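Local coordinates for sulfur oxidation protein soxB (PDB 2WDD) that hydrolyses the sulfur-sulfur bond of cysteine S-thiosulfonate groups in the Sox sulfur oxidation pathway, with two manganese ions bound in its metal site, at residues 189-192 with 193-196; 478-482 with 483-487. All blocks are in the same frame, centred on the assembly; numbering follows the deposited sequence.

Interaction 1 (189-192 with 193-196) and interaction 2 (478-482 with 483-487) are separate loops that do not touch: their centres are 38 Å apart and their nearest atoms about 30 Å. Interaction 1 comes first along the chain, in the part that also carries the manganese ligands; it includes the short strand 190-191, which pairs antiparallel with 234-235, and the turn that follows it. Interaction 2 comes much later, in the 5'-nucleotidase C-terminal domain, and links antiparallel strands 472-476 and 486-487. Both are tight chain reversals with a glycine at a left-handed backbone position, one gripped by an aspartate and the other by an arginine. With no contact between them, they are local features of two different sheets.

Interaction 1 (189-192 with 193-196)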
loop_
_atom_site.group_PDB
_atom_site.type_symbol
_atom_site.label_atom_id
_atom_site.label_comp_id
_atom_site.label_asym_id
_atom_site.label_seq_id
_atom_site.Cartn_x
_atom_site.Cartn_y
_atom_site.Cartn_z
ATOM N N ILE A 189 -15.945 -11.589 3.798
ATOM C CA ILE A 189 -16.914 -10.505 3.931
ATOM C C ILE A 189 -18.279 -11.166 4.094
ATOM O O ILE A 189 -18.785 -11.792 3.166
ATOM C CB ILE A 189 -16.867 -9.551 2.731
ATOM C CG1 ILE A 189 -15.471 -8.917 2.627
ATOM C CG2 ILE A 189 -17.920 -8.432 2.878
ATOM C CD1 ILE A 189 -15.239 -8.120 1.366
ATOM N N VAL A 190 -18.844 -11.052 5.292
ATOM C CA VAL A 190 -20.119 -11.694 5.597
ATOM C C VAL A 190 -21.059 -10.699 6.250
ATOM O O VAL A 190 -20.637 -9.655 6.745
ATOM C CB VAL A 190 -19.911 -12.929 6.515
ATOM C CG1 VAL A 190 -18.892 -13.902 5.899
ATOM C CG2 VAL A 190 -19.474 -12.502 7.928
ATOM N N ASP A 191 -22.339 -11.039 6.281
ATOM C CA ASP A 191 -23.302 -10.174 6.942
ATOM C C ASP A 191 -23.054 -10.288 8.442
ATOM O O ASP A 191 -22.792 -11.382 8.949
ATOM C CB ASP A 191 -24.719 -10.648 6.637
ATOM C CG ASP A 191 -25.740 -9.872 7.405
ATOM O OD1 ASP A 191 -25.933 -8.689 7.069
ATOM O OD2 ASP A 191 -26.234 -10.401 8.423
ATOM N N ASP A 192 -23.099 -9.164 9.153
ATOM C CA ASP A 192 -22.780 -9.170 10.575
ATOM C C ASP A 192 -23.818 -9.736 11.542
ATOM O O ASP A 192 -23.550 -9.900 12.736
ATOM C CB ASP A 192 -22.236 -7.809 11.035
ATOM C CG ASP A 192 -23.320 -6.748 11.173
ATOM O OD1 ASP A 192 -24.485 -6.999 10.793
ATOM O OD2 ASP A 192 -22.993 -5.644 11.661
ATOM N N LEU A 193 -24.989 -10.077 11.018
ATOM C CA LEU A 193 -26.060 -10.628 11.839
ATOM C C LEU A 193 -26.292 -12.113 11.574
ATOM O O LEU A 193 -26.478 -12.892 12.508
ATOM C CB LEU A 193 -27.351 -9.845 11.606
ATOM C CG LEU A 193 -28.625 -10.320 12.307
ATOM C CD1 LEU A 193 -28.431 -10.265 13.812
ATOM C CD2 LEU A 193 -29.798 -9.443 11.891
ATOM N N PHE A 194 -26.324 -12.502 10.300
ATOM C CA PHE A 194 -26.575 -13.902 9.947
ATOM C C PHE A 194 -25.292 -14.665 9.602
ATOM O O PHE A 194 -25.274 -15.901 9.620
ATOM C CB PHE A 194 -27.495 -13.985 8.724
ATOM C CG PHE A 194 -28.923 -13.593 8.994
ATOM C CD1 PHE A 194 -29.899 -14.564 9.159
ATOM C CD2 PHE A 194 -29.301 -12.259 9.005
ATOM C CE1 PHE A 194 -31.220 -14.206 9.368
ATOM C CE2 PHE A 194 -30.624 -11.891 9.209
ATOM C CZ PHE A 194 -31.581 -12.867 9.399
ATOM N N GLY A 195 -24.255 -13.944 9.191
ATOM C CA GLY A 195 -23.008 -14.584 8.828
ATOM C C GLY A 195 -22.917 -15.141 7.415
ATOM O O GLY A 195 -21.933 -15.811 7.090
ATOM N N ASP A 196 -23.910 -14.885 6.567
ATOM C CA ASP A 196 -23.832 -15.388 5.196
ATOM C C ASP A 196 -22.810 -14.590 4.393
ATOM O O ASP A 196 -22.776 -13.357 4.440
ATOM C CB ASP A 196 -25.196 -15.357 4.492
ATOM C CG ASP A 196 -25.902 -14.017 4.627
ATOM O OD1 ASP A 196 -26.177 -13.617 5.770
ATOM O OD2 ASP A 196 -26.272 -13.420 3.590
#
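Asp191 and Asp196 are joined through their backbones, Asp191 N donating to Asp196 O at 3.0 Å, while Gly195 N returns a bond to Asp191 O, so that the chain turns back on itself within six residues. The carboxylate of Asp191 turns toward the following residues. With CG anti to the backbone N (chi1 174°), it reaches forward over the turn, and its OD2 accepts two backbone N-H groups in succession. Phe194 N approaches nearly in line with the C-O bond, with OD2 2.8 Å away; Leu193 N, at 2.9 Å from the same OD2, comes from above the carboxylate plane, 58° out of it. Two donors on one oxygen fix the rotation of the carboxylate and would help to balance its charge. An aspartate suits the place because its short chain can bring an acceptor to the N-H groups two and three residues on.

The Phe194 ring presents its edge to this oxygen, CD2 lying 3.6 Å from Asp191 OD2. Asp196 comes alongside with its own carboxylate, OD1 being 3.4 Å from Asp191 CB; its negative charge probably adds some repulsion, since OD1 stands 4.2 Å from Asp191 OD2. On Val190, CB rests against the carbonyl oxygens of Gly195 and Asp196. Gly195 has a positive phi (83°), where a side chain would collide with the carbonyl oxygen of Phe194, so glycine fits.

On the strand side, Val190 and Asp192 bond through their backbones to Ser235 and Gly233, and the side chain of Asp192 lies about 6 Å from a bound tertiary-butyl alcohol. The pattern of Asp191 bonds is that of an Asx motif set in a six-residue beta bulge loop with its glycine at the left-handed position.

Interaction 2 (478-482 with 483-487); sequences PDAPT and GERVR
Arg485 reaches back across the turn and takes hold of the chain that precedes it. Its NE donates to Pro478 O at 3.2 Å, and this acceptor lies in the guanidinium plane, although the N-H meets the carbonyl from above the carbonyl's own plane. At the other side of the group NH1 donates to Thr482 OG1, 3.0 Å away and tilted 19° from that plane. A water at the guanidinium edge, in its plane, accepts from Arg485 NH2 at 2.8 Å and donates to Pro478 O. Ala480 O sits over one face, offset toward the rim, where it makes no hydrogen bond but is likely to be drawn to the positive charge. An arginine suits the place, since its extended chain and three nitrogens can reach partners three and seven residues earlier in the chain.

The side chain is aimed by CG standing anti to the carbonyl carbon (chi1 -66°), followed by a straight run to NE. A leucine in its place would probably leave Thr482 OG1 without the NH1 donor and Pro478 O without the NE donor, weakening the tie between the two ends of the loop.

The fold of the loop itself is a type II beta turn from Pro481 to Glu484, closed by Glu484 N donating to Pro481 O at 2.9 Å. Gly483 takes the third position, with a positive phi that would bring a CB into the carbonyl oxygen of Thr482. Between the two ends of the turn, the extended Glu484 side chain crosses the Pro481 ring at an angle, OE1 3.6 Å from Pro481 CD, and Ala480 CB packs on Glu484 O.

Helix 439-453 packs against the loop: Glu447 accepts from Gly483, Arg485 and Val486 backbone N-H groups, and Ala450 and Ser451 touch Arg485, fastening to that helix the loop that joins antiparallel strands 472-476 and 486-487.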
loop_
_atom_site.group_PDB
_atom_site.type_symbol
_atom_site.label_atom_id
_atom_site.label_comp_id
_atom_site.label_asym_id
_atom_site.label_seq_id
_atom_site.Cartn_x
_atom_site.Cartn_y
_atom_site.Cartn_z
ATOM N N PRO A 478 12.463 -0.673 19.946
ATOM C CA PRO A 478 11.556 -1.710 19.465
ATOM C C PRO A 478 11.584 -3.005 20.278
ATOM O O PRO A 478 10.581 -3.723 20.346
ATOM C CB PRO A 478 12.022 -1.955 18.025
ATOM C CG PRO A 478 13.420 -1.479 17.985
ATOM C CD PRO A 478 13.501 -0.333 18.957
ATOM N N ASP A 479 12.714 -3.287 20.919
ATOM C CA ASP A 479 12.863 -4.522 21.680
ATOM C C ASP A 479 12.447 -4.429 23.149
ATOM O O ASP A 479 12.467 -5.435 23.862
ATOM C CB ASP A 479 14.293 -5.044 21.570
ATOM C CG ASP A 479 14.674 -5.380 20.140
ATOM O OD1 ASP A 479 13.959 -6.193 19.520
ATOM O OD2 ASP A 479 15.699 -4.853 19.662
ATOM N N ALA A 480 12.074 -3.236 23.601
ATOM C CA ALA A 480 11.648 -3.060 24.985
ATOM C C ALA A 480 10.244 -3.628 25.182
ATOM O O ALA A 480 9.505 -3.842 24.224
ATOM C CB ALA A 480 11.693 -1.585 25.377
ATOM N N PRO A 481 9.863 -3.886 26.442
ATOM C CA PRO A 481 8.527 -4.422 26.706
ATOM C C PRO A 481 7.474 -3.374 26.400
ATOM O O PRO A 481 7.756 -2.172 26.425
ATOM C CB PRO A 481 8.539 -4.666 28.225
ATOM C CG PRO A 481 9.954 -4.663 28.639
ATOM C CD PRO A 481 10.692 -3.796 27.656
ATOM N N THR A 482 6.239 -3.821 26.193
ATOM C CA THR A 482 5.147 -2.885 26.011
ATOM C C THR A 482 5.127 -1.964 27.223
ATOM O O THR A 482 5.249 -2.421 28.361
ATOM C CB THR A 482 3.811 -3.610 25.875
ATOM O OG1 THR A 482 3.751 -4.237 24.591
ATOM C CG2 THR A 482 2.656 -2.627 26.023
ATOM N N GLY A 483 4.986 -0.667 26.977
ATOM C CA GLY A 483 4.981 0.328 28.026
ATOM C C GLY A 483 6.330 1.009 28.184
ATOM O O GLY A 483 6.433 2.065 28.810
ATOM N N GLU A 484 7.362 0.413 27.591
ATOM C CA GLU A 484 8.714 0.947 27.686
ATOM C C GLU A 484 9.376 1.192 26.328
ATOM O O GLU A 484 10.570 1.468 26.263
ATOM C CB GLU A 484 9.583 0.016 28.540
ATOM C CG GLU A 484 8.986 -0.254 29.923
ATOM C CD GLU A 484 9.778 -1.269 30.730
ATOM O OE1 GLU A 484 10.976 -1.456 30.435
ATOM O OE2 GLU A 484 9.205 -1.864 31.672
ATOM N N ARG A 485 8.609 1.108 25.248
ATOM C CA ARG A 485 9.193 1.324 23.917
ATOM C C ARG A 485 9.414 2.782 23.563
ATOM O O ARG A 485 10.302 3.106 22.777
ATOM C CB ARG A 485 8.370 0.649 22.826
ATOM C CG ARG A 485 8.371 -0.860 22.898
ATOM C CD ARG A 485 7.730 -1.463 21.665
ATOM N NE ARG A 485 7.814 -2.916 21.706
ATOM C CZ ARG A 485 6.852 -3.699 22.179
ATOM N NH1 ARG A 485 5.719 -3.164 22.623
ATOM N NH2 ARG A 485 7.019 -5.016 22.199
ATOM N N VAL A 486 8.575 3.656 24.103
ATOM C CA VAL A 486 8.646 5.078 23.803
ATOM C C VAL A 486 9.179 5.814 25.020
ATOM O O VAL A 486 8.579 5.772 26.095
ATOM C CB VAL A 486 7.271 5.613 23.350
ATOM C CG1 VAL A 486 7.309 7.123 23.133
ATOM C CG2 VAL A 486 6.805 4.883 22.095
ATOM N N ARG A 487 10.319 6.477 24.854
ATOM C CA ARG A 487 10.891 7.224 25.962
ATOM C C ARG A 487 11.468 8.574 25.558
ATOM O O ARG A 487 11.531 8.915 24.376
ATOM C CB ARG A 487 11.918 6.386 26.731
ATOM C CG ARG A 487 13.034 5.803 25.879
ATOM C CD ARG A 487 14.204 5.392 26.759
ATOM N NE ARG A 487 15.068 4.403 26.124
ATOM C CZ ARG A 487 16.381 4.338 26.314
ATOM N NH1 ARG A 487 16.977 5.211 27.114
ATOM N NH2 ARG A 487 17.099 3.406 25.704
HETATM O O HOH W 1 9.268 -6.004 20.840
#